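Local coordinates for serpin-ZX (Arabidopsis thaliana, PDB 3LE2), which inhibits serine and cysteine proteases, including metacaspase-9 and RD21, by being cleaved in its reactive centre loop and trapping them covalently, which restrains programmed cell death, at residues M238-P243 against F277-F282; V42-I47 against L297-P302; S80-D85 against N377-V382; H22-V27 against S31-S36. One frame throughout, in Å; residues are numbered along the deposited sequence. Where two conformers were deposited one is given.

Contact 1 of 4, residues M238-P243 against F277-F282; sequences MYFYLP and FKIPKF
Phe-240 and Ile-279 mark the nearest approach of two strands that share no ladder, their CA atoms 9.6 Å apart. Strand 236-243 belongs to the serpin B sheet, where its backbone bonds to Leu-223 and Leu-225 on one neighbour and to Leu-371 and Val-373 on the other. Segment 277-282 opens strand 277-289, and the two segments meet through side chains alone, with no hydrogen bond between their backbones. The ring of Phe-240, with chi1 -60°, stands beside its own backbone N and leans across the gap. Its CE1 atom makes the closest approaches: it lies 4.2 Å from CG2 of Ile-279, the methyl branch anti to that residue's backbone N, and 4.4 Å from CE1 of Phe-282. The two phenyl rings thus meet rim to rim, each with the other's CE1 close to its own plane, and do not stack. Phe-370 and Leu-372 also pack on Phe-240, while Met-238 and Phe-282 both rest on Ile-333 and Val-335. Large, uncharged side chains suit a gap this wide and buried. With no hydrogen bond across it, the contact depends on dispersion and the exclusion of water, and imposes little direction on the groups that meet.

Contact 2 of 4, residues V42-I47 against L297-P302; sequences VVLSII and LGLTSP
Leu-44 and Leu-299 meet end on, methyl to methyl, joining helix 37-49 of the serpin fold to the loop that leaves helix 291-296 through a Schellman motif. The two methyls of Leu-44 share one partner: CD2 lies 3.8 Å and CD1 3.9 Å from CD2 of Leu-299, so a single methyl sits against the forked end of the Leu-44 side chain. Leu-299 gets there with CG anti to its backbone N (chi1 -167°), a course that carries the side chain from the loop to the helix. One helical turn further on, Ile-47 and Pro-302 meet at about a right angle, the branch methyl of the isoleucine against the flank of the pyrrolidine ring. Gly-298 makes the path of the loop possible: glycine suits the positive phi of the C-prime position because it has no side chain to crowd the preceding carbonyl. Leu-299 follows as the centre of an inverse gamma turn. Leu-44 and Ile-47, three residues apart and so on the same side of the helix, supply two buried apolar pairs, and Ile-47 extends the packing to Phe-169, Leu-309 and Val-324. Pro-302 needs no N-H here; it suits the first turn of a 3-10 segment, and its CB rests 4.1 Å from CG2 of Ile-47.

Contact 3 of 4, residues S80-D85 against N377-V382; sequences SAVLAD and NITGVV
An ST turn built on Thr-379 shapes the hairpin loop between strands 370-376 and 382-388, and Val-82, in the last turn of helix 68-83, packs against it. Thr-379 holds OG1 between its backbone N and carbonyl carbon (chi1 62°), which points the oxygen back at the chain to accept from the backbone N of Val-381. That bond is 3.1 Å long and nearly straight, with an N-H...O angle of 163°. Threonine fits here because its hydroxyl closes the turn while its methyl helps to make an apolar wall. Across the contact CG2 of Val-82 touches both branches, 3.6 Å from OG1 and 3.9 Å from CG2 of Thr-379, the two side chains lying alongside and running in opposed directions. The other branch of Val-82, CG1, lies 4.0 Å from CG1 of Val-381. The compact, forked valine can therefore serve two partners at once, and no hydrogen bond crosses between the segments. Gly-380, between the two contact residues of the loop, turns the chain with a positive phi. The carboxylate of Glu-376 ties the start of the turn, OE2 taking the N-H of Ile-378 and OE1 that of Thr-379. Asn-377 is a predicted glycosylation site that carries no sugar here; its ND2 is hydrogen-bonded to Ser-237 OG. Helix 5-25 lies against the loop as well: Val-381 packs on Ile-9, Arg-6 binds the carbonyl of Ile-378 and Asn-13 that of Gly-380, so both helix 68-83 and helix 5-25 pack on the hairpin end.

Contact 4 of 4, residues H22-V27 against S31-S36; sequences HVITTV and SNVIFS
Val-23 presents CG2 over one face of the Phe-35 ring, loosely, at 4.7 Å from CE1; Leu-19, Ala-20, Phe-288, His-329 and Ile-385 also pack around this phenyl group. Asn-32 sets out away from the helix, and its flat amide is bonded elsewhere, its OD1 to the backbone N of Val-389 and its ND2 to the carbonyl of Asp-390. Closer contact falls to the aliphatic groups, with Val-33 at their centre. Its CG1, anti to the backbone N (chi1 174°), lies 4.0 Å from CG1 of Val-23. Its CG2 serves two partners, meeting CG1 of Ile-24 at 3.9 Å and CG2 of Val-27 at the same distance. Here the end of the first long helix of the serpin fold, 5-25, folds back through a short turn onto the little strand 33-35, which pairs antiparallel with 382-388. Beta-branched valines suit the join, since both branches of Val-33 find a neighbour without a long flexible arm. Nearer the turn, where the fold is less buried, CB of Val-27 approaches CB of Ser-31 to 3.7 Å. Ser-31 is small enough to let the two CB atoms come this close, and its hydroxyl is hydrogen-bonded to that of Ser-28. As the helix runs out, the carbonyl of Val-23 receives two donors from one residue: Thr-26 N, and Thr-26 OG1 at 2.7 Å. The hydroxyl comes in the carbonyl plane, on a lone pair, with a C=O...O angle of 139°.

Contacts 1 and 2 are fully buried and lie on opposite sides of the chain's centre; contacts 3 and 4 are nearer the middle yet reach partly exposed residues. Contact 1 joins strands by two phenyl rings and an isoleucine methyl, whereas the other three set a helix end or side against a loop or short strand, using aliphatic branches. Helix 5-25 supplies contact 4, flanks the hairpin of contact 3, and touches contact 2 through His-22 and Leu-297. A polar tie links contacts 1 and 3, Tyr-239 OH to Asn-377 OD1. None has a cross-segment hydrogen bond; a hydroxyl closes an ST turn in contact 3, and another bonds a carbonyl at the helix end in contact 4.

Contact 1 of 4, residues M238-P243 against F277-F282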
loop_
_atom_site.group_PDB
_atom_site.type_symbol
_atom_site.label_atom_id
_atom_site.label_comp_id
_atom_site.label_asym_id
_atom_site.label_seq_id
_atom_site.Cartn_x
_atom_site.Cartn_y
_atom_site.Cartn_z
ATOM N N MET A 238 -10.899 -3.999 3.040
ATOM C CA MET A 238 -10.294 -2.814 3.628
ATOM C C MET A 238 -10.594 -2.849 5.109
ATOM O O MET A 238 -11.714 -3.143 5.526
ATOM C CB MET A 238 -10.816 -1.509 2.982
ATOM C CG MET A 238 -10.308 -0.224 3.669
ATOM S SD MET A 238 -10.883 1.316 2.920
ATOM C CE MET A 238 -9.784 1.418 1.501
ATOM N N TYR A 239 -9.576 -2.574 5.907
ATOM C CA TYR A 239 -9.733 -2.580 7.339
ATOM C C TYR A 239 -9.527 -1.180 7.881
ATOM O O TYR A 239 -8.639 -0.438 7.415
ATOM C CB TYR A 239 -8.756 -3.580 7.975
ATOM C CG TYR A 239 -9.071 -5.006 7.572
ATOM C CD1 TYR A 239 -10.109 -5.711 8.176
ATOM C CD2 TYR A 239 -8.358 -5.625 6.560
ATOM C CE1 TYR A 239 -10.422 -7.004 7.778
ATOM C CE2 TYR A 239 -8.647 -6.907 6.172
ATOM C CZ TYR A 239 -9.676 -7.600 6.780
ATOM O OH TYR A 239 -9.934 -8.881 6.362
ATOM N N PHE A 240 -10.372 -0.825 8.848
ATOM C CA PHE A 240 -10.326 0.472 9.513
ATOM C C PHE A 240 -9.963 0.243 10.967
ATOM O O PHE A 240 -10.628 -0.531 11.649
ATOM C CB PHE A 240 -11.689 1.161 9.449
ATOM C CG PHE A 240 -12.177 1.424 8.051
ATOM C CD1 PHE A 240 -12.236 2.713 7.557
ATOM C CD2 PHE A 240 -12.582 0.376 7.233
ATOM C CE1 PHE A 240 -12.683 2.963 6.278
ATOM C CE2 PHE A 240 -13.030 0.618 5.952
ATOM C CZ PHE A 240 -13.079 1.914 5.474
ATOM N N TYR A 241 -8.901 0.907 11.421
ATOM C CA TYR A 241 -8.453 0.804 12.797
ATOM C C TYR A 241 -8.705 2.125 13.491
ATOM O O TYR A 241 -7.998 3.111 13.255
ATOM C CB TYR A 241 -6.976 0.410 12.871
ATOM C CG TYR A 241 -6.667 -0.828 12.064
ATOM C CD1 TYR A 241 -6.459 -2.072 12.683
ATOM C CD2 TYR A 241 -6.592 -0.763 10.677
ATOM C CE1 TYR A 241 -6.179 -3.217 11.923
ATOM C CE2 TYR A 241 -6.316 -1.889 9.914
ATOM C CZ TYR A 241 -6.111 -3.107 10.531
ATOM O OH TYR A 241 -5.842 -4.197 9.735
ATOM N N LEU A 242 -9.713 2.116 14.359
ATOM C CA LEU A 242 -10.260 3.318 14.964
ATOM C C LEU A 242 -9.971 3.417 16.469
ATOM O O LEU A 242 -10.570 2.711 17.267
ATOM C CB LEU A 242 -11.766 3.338 14.718
ATOM C CG LEU A 242 -12.578 4.574 15.101
ATOM C CD1 LEU A 242 -12.177 5.753 14.239
ATOM C CD2 LEU A 242 -14.073 4.287 14.962
ATOM N N PRO A 243 -9.055 4.315 16.863
ATOM C CA PRO A 243 -8.788 4.534 18.288
ATOM C C PRO A 243 -10.059 4.980 18.990
ATOM O O PRO A 243 -10.893 5.620 18.354
ATOM C CB PRO A 243 -7.800 5.701 18.286
ATOM C CG PRO A 243 -7.232 5.736 16.913
ATOM C CD PRO A 243 -8.315 5.257 16.010
ATOM N N PHE A 277 -23.330 3.655 13.267
ATOM C CA PHE A 277 -22.341 3.231 12.280
ATOM C C PHE A 277 -22.074 4.314 11.238
ATOM O O PHE A 277 -22.902 4.547 10.359
ATOM C CB PHE A 277 -22.817 1.966 11.572
ATOM C CG PHE A 277 -21.817 1.395 10.620
ATOM C CD1 PHE A 277 -20.600 0.926 11.076
ATOM C CD2 PHE A 277 -22.095 1.317 9.272
ATOM C CE1 PHE A 277 -19.670 0.401 10.201
ATOM C CE2 PHE A 277 -21.176 0.793 8.390
ATOM C CZ PHE A 277 -19.963 0.332 8.853
ATOM N N LYS A 278 -20.919 4.969 11.333
ATOM C CA LYS A 278 -20.622 6.092 10.444
ATOM C C LYS A 278 -19.230 6.018 9.829
ATOM O O LYS A 278 -18.227 5.970 10.543
ATOM C CB LYS A 278 -20.790 7.416 11.188
ATOM C CG LYS A 278 -22.206 7.695 11.655
ATOM C CD LYS A 278 -23.152 7.907 10.483
ATOM C CE LYS A 278 -24.590 8.073 10.958
ATOM N NZ LYS A 278 -24.718 9.176 11.959
ATOM N N ILE A 279 -19.185 6.044 8.500
ATOM C CA ILE A 279 -17.930 5.999 7.754
ATOM C C ILE A 279 -17.775 7.231 6.843
ATOM O O ILE A 279 -18.583 7.445 5.934
ATOM C CB ILE A 279 -17.863 4.718 6.890
ATOM C CG1 ILE A 279 -18.101 3.491 7.756
ATOM C CG2 ILE A 279 -16.519 4.588 6.209
ATOM C CD1 ILE A 279 -17.113 3.377 8.903
ATOM N N PRO A 280 -16.728 8.045 7.069
ATOM C CA PRO A 280 -16.570 9.199 6.173
ATOM C C PRO A 280 -16.175 8.775 4.774
ATOM O O PRO A 280 -15.369 7.847 4.623
ATOM C CB PRO A 280 -15.411 9.969 6.809
ATOM C CG PRO A 280 -14.626 8.927 7.541
ATOM C CD PRO A 280 -15.682 8.008 8.106
ATOM N N LYS A 281 -16.726 9.438 3.759
ATOM C CA LYS A 281 -16.214 9.263 2.404
ATOM C C LYS A 281 -14.842 9.906 2.370
ATOM O O LYS A 281 -14.570 10.815 3.159
ATOM C CB LYS A 281 -17.116 9.965 1.383
ATOM C CG LYS A 281 -18.506 9.374 1.262
ATOM C CD LYS A 281 -19.328 10.065 0.184
ATOM C CE LYS A 281 -18.906 9.639 -1.221
ATOM N NZ LYS A 281 -19.593 10.460 -2.264
ATOM N N PHE A 282 -13.979 9.450 1.469
ATOM C CA PHE A 282 -12.738 10.172 1.170
ATOM C C PHE A 282 -12.147 9.724 -0.164
ATOM O O PHE A 282 -12.431 8.636 -0.647
ATOM C CB PHE A 282 -11.708 10.009 2.295
ATOM C CG PHE A 282 -11.445 8.580 2.671
ATOM C CD1 PHE A 282 -12.244 7.933 3.618
ATOM C CD2 PHE A 282 -10.403 7.875 2.088
ATOM C CE1 PHE A 282 -11.997 6.598 3.980
ATOM C CE2 PHE A 282 -10.150 6.539 2.448
ATOM C CZ PHE A 282 -10.947 5.913 3.392
#

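Contact 2 of 4, residues V42-I47 against L297-P302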
loop_
_atom_site.group_PDB
_atom_site.type_symbol
_atom_site.label_atom_id
_atom_site.label_comp_id
_atom_site.label_asym_id
_atom_site.label_seq_id
_atom_site.Cartn_x
_atom_site.Cartn_y
_atom_site.Cartn_z
ATOM N N VAL A 42 8.583 -4.798 -3.774
ATOM C CA VAL A 42 8.904 -5.198 -5.151
ATOM C C VAL A 42 10.128 -4.439 -5.694
ATOM O O VAL A 42 10.994 -5.024 -6.337
ATOM C CB VAL A 42 7.725 -4.969 -6.100
ATOM C CG1 VAL A 42 8.210 -4.931 -7.549
ATOM C CG2 VAL A 42 6.655 -6.038 -5.908
ATOM N N VAL A 43 10.198 -3.138 -5.427
ATOM C CA VAL A 43 11.376 -2.361 -5.807
ATOM C C VAL A 43 12.642 -2.829 -5.073
ATOM O O VAL A 43 13.696 -3.026 -5.693
ATOM C CB VAL A 43 11.178 -0.851 -5.560
ATOM C CG1 VAL A 43 12.436 -0.098 -5.940
ATOM C CG2 VAL A 43 10.003 -0.336 -6.363
ATOM N N LEU A 44 12.533 -2.996 -3.755
ATOM C CA LEU A 44 13.662 -3.444 -2.941
ATOM C C LEU A 44 14.162 -4.828 -3.374
ATOM O O LEU A 44 15.366 -5.084 -3.360
ATOM C CB LEU A 44 13.322 -3.409 -1.449
ATOM C CG LEU A 44 13.052 -2.008 -0.889
ATOM C CD1 LEU A 44 12.528 -2.073 0.539
ATOM C CD2 LEU A 44 14.307 -1.129 -0.954
ATOM N N SER A 45 13.241 -5.701 -3.786
ATOM C CA SER A 45 13.612 -7.002 -4.363
ATOM C C SER A 45 14.407 -6.843 -5.672
ATOM O O SER A 45 15.391 -7.544 -5.901
ATOM C CB SER A 45 12.374 -7.861 -4.612
ATOM O OG SER A 45 11.655 -8.098 -3.413
ATOM N N ILE A 46 13.968 -5.926 -6.529
ATOM C CA ILE A 46 14.706 -5.588 -7.740
ATOM C C ILE A 46 16.119 -5.074 -7.429
ATOM O O ILE A 46 17.086 -5.443 -8.082
ATOM C CB ILE A 46 13.928 -4.561 -8.577
ATOM C CG1 ILE A 46 12.652 -5.211 -9.121
ATOM C CG2 ILE A 46 14.784 -4.052 -9.717
ATOM C CD1 ILE A 46 11.710 -4.252 -9.795
ATOM N N ILE A 47 16.237 -4.240 -6.405
ATOM C CA ILE A 47 17.531 -3.698 -6.020
ATOM C C ILE A 47 18.443 -4.766 -5.425
ATOM O O ILE A 47 19.646 -4.797 -5.688
ATOM C CB ILE A 47 17.368 -2.570 -4.997
ATOM C CG1 ILE A 47 16.598 -1.408 -5.622
ATOM C CG2 ILE A 47 18.727 -2.126 -4.471
ATOM C CD1 ILE A 47 16.150 -0.368 -4.620
ATOM N N LEU A 297 14.807 3.776 8.540
ATOM C CA LEU A 297 14.626 2.445 9.134
ATOM C C LEU A 297 15.906 1.628 9.081
ATOM O O LEU A 297 15.889 0.422 9.333
ATOM C CB LEU A 297 13.522 1.668 8.414
ATOM C CG LEU A 297 12.123 2.262 8.538
ATOM C CD1 LEU A 297 11.288 1.931 7.319
ATOM C CD2 LEU A 297 11.474 1.761 9.814
ATOM N N GLY A 298 17.008 2.277 8.717
ATOM C CA GLY A 298 18.299 1.619 8.676
ATOM C C GLY A 298 18.655 0.912 7.380
ATOM O O GLY A 298 19.712 0.284 7.295
ATOM N N LEU A 299 17.788 1.002 6.371
ATOM C CA LEU A 299 18.095 0.417 5.066
ATOM C C LEU A 299 18.867 1.443 4.268
ATOM O O LEU A 299 18.337 2.059 3.348
ATOM C CB LEU A 299 16.831 -0.035 4.320
ATOM C CG LEU A 299 17.085 -0.931 3.098
ATOM C CD1 LEU A 299 18.034 -2.069 3.443
ATOM C CD2 LEU A 299 15.794 -1.480 2.520
ATOM N N THR A 300 20.134 1.608 4.646
ATOM C CA THR A 300 20.991 2.685 4.157
ATOM C C THR A 300 21.855 2.282 2.972
ATOM O O THR A 300 22.201 3.121 2.150
ATOM C CB THR A 300 21.936 3.162 5.278
ATOM O OG1 THR A 300 22.358 2.029 6.059
ATOM C CG2 THR A 300 21.239 4.163 6.186
ATOM N N SER A 301 22.213 1.001 2.888
ATOM C CA SER A 301 23.227 0.571 1.916
ATOM C C SER A 301 22.875 0.778 0.433
ATOM O O SER A 301 23.742 1.143 -0.365
ATOM C CB SER A 301 23.681 -0.873 2.163
ATOM O OG SER A 301 22.699 -1.805 1.747
ATOM N N PRO A 302 21.616 0.533 0.050
ATOM C CA PRO A 302 21.258 0.769 -1.358
ATOM C C PRO A 302 21.466 2.213 -1.819
ATOM O O PRO A 302 21.656 2.427 -3.010
ATOM C CB PRO A 302 19.776 0.404 -1.402
ATOM C CG PRO A 302 19.618 -0.603 -0.262
ATOM C CD PRO A 302 20.511 -0.078 0.811
#

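Contact 3 of 4, residues S80-D85 against N377-V382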
loop_
_atom_site.group_PDB
_atom_site.type_symbol
_atom_site.label_atom_id
_atom_site.label_comp_id
_atom_site.label_asym_id
_atom_site.label_seq_id
_atom_site.Cartn_x
_atom_site.Cartn_y
_atom_site.Cartn_z
ATOM N N SER A 80 2.787 -10.701 -7.813
ATOM C CA SER A 80 2.193 -10.347 -9.099
ATOM C C SER A 80 0.777 -10.901 -9.249
ATOM O O SER A 80 -0.087 -10.254 -9.831
ATOM C CB SER A 80 3.071 -10.802 -10.265
ATOM O OG SER A 80 4.258 -10.028 -10.326
ATOM N N ALA A 81 0.533 -12.094 -8.725
ATOM C CA ALA A 81 -0.808 -12.664 -8.803
ATOM C C ALA A 81 -1.756 -11.828 -7.950
ATOM O O ALA A 81 -2.942 -11.696 -8.257
ATOM C CB ALA A 81 -0.824 -14.131 -8.346
ATOM N N VAL A 82 -1.223 -11.279 -6.865
ATOM C CA VAL A 82 -2.011 -10.463 -5.954
ATOM C C VAL A 82 -2.235 -9.081 -6.575
ATOM O O VAL A 82 -3.284 -8.473 -6.400
ATOM C CB VAL A 82 -1.311 -10.324 -4.591
ATOM C CG1 VAL A 82 -1.968 -9.211 -3.745
ATOM C CG2 VAL A 82 -1.326 -11.660 -3.849
ATOM N N LEU A 83 -1.248 -8.607 -7.325
ATOM C CA LEU A 83 -1.295 -7.270 -7.901
ATOM C C LEU A 83 -1.946 -7.240 -9.281
ATOM O O LEU A 83 -2.156 -6.174 -9.831
ATOM C CB LEU A 83 0.106 -6.666 -7.972
ATOM C CG LEU A 83 0.700 -6.298 -6.615
ATOM C CD1 LEU A 83 1.935 -5.442 -6.775
ATOM C CD2 LEU A 83 -0.352 -5.596 -5.753
ATOM N N ALA A 84 -2.264 -8.413 -9.821
ATOM C CA ALA A 84 -2.894 -8.526 -11.129
ATOM C C ALA A 84 -4.258 -7.863 -11.123
ATOM O O ALA A 84 -4.932 -7.838 -10.102
ATOM C CB ALA A 84 -3.031 -10.005 -11.526
ATOM N N ASP A 85 -4.667 -7.336 -12.270
ATOM C CA ASP A 85 -5.998 -6.764 -12.417
ATOM C C ASP A 85 -7.059 -7.857 -12.267
ATOM O O ASP A 85 -6.902 -8.973 -12.767
ATOM C CB ASP A 85 -6.123 -6.101 -13.787
ATOM C CG ASP A 85 -7.456 -5.404 -13.978
ATOM O OD1 ASP A 85 -8.135 -5.101 -12.971
ATOM O OD2 ASP A 85 -7.820 -5.157 -15.145
ATOM N N ASN A 377 -6.797 -11.413 1.390
ATOM C CA ASN A 377 -6.989 -12.330 2.518
ATOM C C ASN A 377 -6.435 -13.754 2.341
ATOM O O ASN A 377 -6.049 -14.383 3.318
ATOM C CB ASN A 377 -8.471 -12.365 2.937
ATOM C CG ASN A 377 -8.962 -11.013 3.525
ATOM O OD1 ASN A 377 -8.390 -10.487 4.491
ATOM N ND2 ASN A 377 -10.037 -10.466 2.946
ATOM N N ILE A 378 -6.386 -14.263 1.112
ATOM C CA ILE A 378 -5.860 -15.613 0.888
ATOM C C ILE A 378 -4.366 -15.701 1.205
ATOM O O ILE A 378 -3.912 -16.627 1.889
ATOM C CB ILE A 378 -6.039 -16.099 -0.570
ATOM C CG1 ILE A 378 -7.493 -15.967 -1.047
ATOM C CG2 ILE A 378 -5.485 -17.516 -0.726
ATOM C CD1 ILE A 378 -8.519 -16.528 -0.115
ATOM N N THR A 379 -3.600 -14.738 0.704
ATOM C CA THR A 379 -2.156 -14.740 0.910
ATOM C C THR A 379 -1.755 -13.937 2.141
ATOM O O THR A 379 -0.621 -14.043 2.612
ATOM C CB THR A 379 -1.434 -14.114 -0.288
ATOM O OG1 THR A 379 -1.846 -12.752 -0.406
ATOM C CG2 THR A 379 -1.782 -14.849 -1.572
ATOM N N GLY A 380 -2.669 -13.115 2.646
ATOM C CA GLY A 380 -2.329 -12.172 3.701
ATOM C C GLY A 380 -1.454 -11.002 3.249
ATOM O O GLY A 380 -1.040 -10.193 4.067
ATOM N N VAL A 381 -1.166 -10.903 1.954
ATOM C CA VAL A 381 -0.366 -9.792 1.438
ATOM C C VAL A 381 -1.107 -8.439 1.574
ATOM O O VAL A 381 -2.306 -8.341 1.306
ATOM C CB VAL A 381 0.063 -10.053 -0.036
ATOM C CG1 VAL A 381 0.565 -8.766 -0.727
ATOM C CG2 VAL A 381 1.123 -11.158 -0.105
ATOM N N VAL A 382 -0.387 -7.403 2.000
ATOM C CA VAL A 382 -0.978 -6.067 2.172
ATOM C C VAL A 382 -0.744 -5.173 0.948
ATOM O O VAL A 382 0.399 -4.884 0.614
ATOM C CB VAL A 382 -0.381 -5.384 3.427
ATOM C CG1 VAL A 382 -0.836 -3.916 3.552
ATOM C CG2 VAL A 382 -0.715 -6.210 4.681
#

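Contact 4 of 4, residues H22-V27 against S31-S36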
loop_
_atom_site.group_PDB
_atom_site.type_symbol
_atom_site.label_atom_id
_atom_site.label_comp_id
_atom_site.label_asym_id
_atom_site.label_seq_id
_atom_site.Cartn_x
_atom_site.Cartn_y
_atom_site.Cartn_z
ATOM N N HIS A 22 6.965 5.765 9.910
ATOM C CA HIS A 22 8.009 6.695 9.472
ATOM C C HIS A 22 7.551 7.623 8.346
ATOM O O HIS A 22 7.938 8.776 8.321
ATOM C CB HIS A 22 9.282 5.954 9.067
ATOM C CG HIS A 22 10.023 5.356 10.223
ATOM N ND1 HIS A 22 11.370 5.566 10.433
ATOM C CD2 HIS A 22 9.604 4.559 11.235
ATOM C CE1 HIS A 22 11.749 4.917 11.523
ATOM N NE2 HIS A 22 10.696 4.299 12.030
ATOM N N VAL A 23 6.752 7.121 7.409
ATOM C CA VAL A 23 6.209 7.990 6.366
ATOM C C VAL A 23 5.330 9.070 6.990
ATOM O O VAL A 23 5.481 10.255 6.698
ATOM C CB VAL A 23 5.386 7.224 5.328
ATOM C CG1 VAL A 23 4.669 8.207 4.392
ATOM C CG2 VAL A 23 6.267 6.244 4.553
ATOM N N ILE A 24 4.428 8.663 7.870
ATOM C CA ILE A 24 3.568 9.615 8.554
ATOM C C ILE A 24 4.363 10.685 9.300
ATOM O O ILE A 24 3.919 11.825 9.424
ATOM C CB ILE A 24 2.585 8.892 9.499
ATOM C CG1 ILE A 24 1.629 8.035 8.662
ATOM C CG2 ILE A 24 1.793 9.896 10.343
ATOM C CD1 ILE A 24 0.846 7.006 9.451
ATOM N N THR A 25 5.538 10.325 9.797
ATOM C CA THR A 25 6.370 11.279 10.530
ATOM C C THR A 25 6.838 12.423 9.622
ATOM O O THR A 25 7.045 13.535 10.084
ATOM C CB THR A 25 7.584 10.585 11.201
ATOM O OG1 THR A 25 7.125 9.765 12.279
ATOM C CG2 THR A 25 8.551 11.601 11.766
ATOM N N THR A 26 6.964 12.141 8.327
ATOM C CA THR A 26 7.472 13.112 7.355
ATOM C C THR A 26 6.399 14.029 6.759
ATOM O O THR A 26 6.716 14.912 5.967
ATOM C CB THR A 26 8.184 12.415 6.154
ATOM O OG1 THR A 26 7.204 11.792 5.322
ATOM C CG2 THR A 26 9.197 11.354 6.625
ATOM N N VAL A 27 5.129 13.813 7.094
ATOM C CA VAL A 27 4.092 14.690 6.556
ATOM C C VAL A 27 3.490 15.541 7.663
ATOM O O VAL A 27 3.732 15.290 8.844
ATOM C CB VAL A 27 3.001 13.923 5.774
ATOM C CG1 VAL A 27 3.623 13.169 4.599
ATOM C CG2 VAL A 27 2.222 12.986 6.692
ATOM N N SER A 31 -2.107 15.676 7.134
ATOM C CA SER A 31 -1.877 15.107 5.801
ATOM C C SER A 31 -2.270 13.638 5.728
ATOM O O SER A 31 -1.683 12.808 6.405
ATOM C CB SER A 31 -0.399 15.228 5.390
ATOM O OG SER A 31 0.007 16.579 5.251
ATOM N N ASN A 32 -3.238 13.319 4.879
ATOM C CA ASN A 32 -3.595 11.938 4.616
ATOM C C ASN A 32 -2.409 11.209 4.006
ATOM O O ASN A 32 -1.586 11.832 3.328
ATOM C CB ASN A 32 -4.788 11.880 3.665
ATOM C CG ASN A 32 -6.057 12.387 4.300
ATOM O OD1 ASN A 32 -6.241 12.271 5.512
ATOM N ND2 ASN A 32 -6.939 12.961 3.491
ATOM N N VAL A 33 -2.327 9.901 4.248
ATOM C CA VAL A 33 -1.295 9.058 3.653
ATOM C C VAL A 33 -1.923 7.800 3.033
ATOM O O VAL A 33 -2.854 7.230 3.596
ATOM C CB VAL A 33 -0.274 8.580 4.715
ATOM C CG1 VAL A 33 0.714 7.584 4.093
ATOM C CG2 VAL A 33 0.447 9.740 5.344
ATOM N N ILE A 34 -1.417 7.373 1.880
ATOM C CA ILE A 34 -1.727 6.038 1.348
ATOM C C ILE A 34 -0.501 5.587 0.562
ATOM O O ILE A 34 0.062 6.379 -0.180
ATOM C CB ILE A 34 -2.975 6.026 0.434
ATOM C CG1 ILE A 34 -3.379 4.595 0.077
ATOM C CG2 ILE A 34 -2.740 6.839 -0.838
ATOM C CD1 ILE A 34 -3.961 3.803 1.244
ATOM N N PHE A 35 -0.063 4.340 0.752
ATOM C CA PHE A 35 1.046 3.805 -0.045
ATOM C C PHE A 35 0.995 2.286 -0.096
ATOM O O PHE A 35 0.355 1.667 0.730
ATOM C CB PHE A 35 2.394 4.268 0.515
ATOM C CG PHE A 35 2.824 3.525 1.755
ATOM C CD1 PHE A 35 2.338 3.888 2.999
ATOM C CD2 PHE A 35 3.718 2.473 1.669
ATOM C CE1 PHE A 35 2.731 3.205 4.161
ATOM C CE2 PHE A 35 4.118 1.779 2.812
ATOM C CZ PHE A 35 3.623 2.143 4.064
ATOM N N SER A 36 1.677 1.689 -1.065
ATOM C CA SER A 36 1.668 0.243 -1.206
ATOM C C SER A 36 2.990 -0.401 -0.771
ATOM O O SER A 36 3.994 -0.315 -1.478
ATOM C CB SER A 36 1.347 -0.147 -2.653
ATOM O OG SER A 36 1.526 -1.535 -2.849
#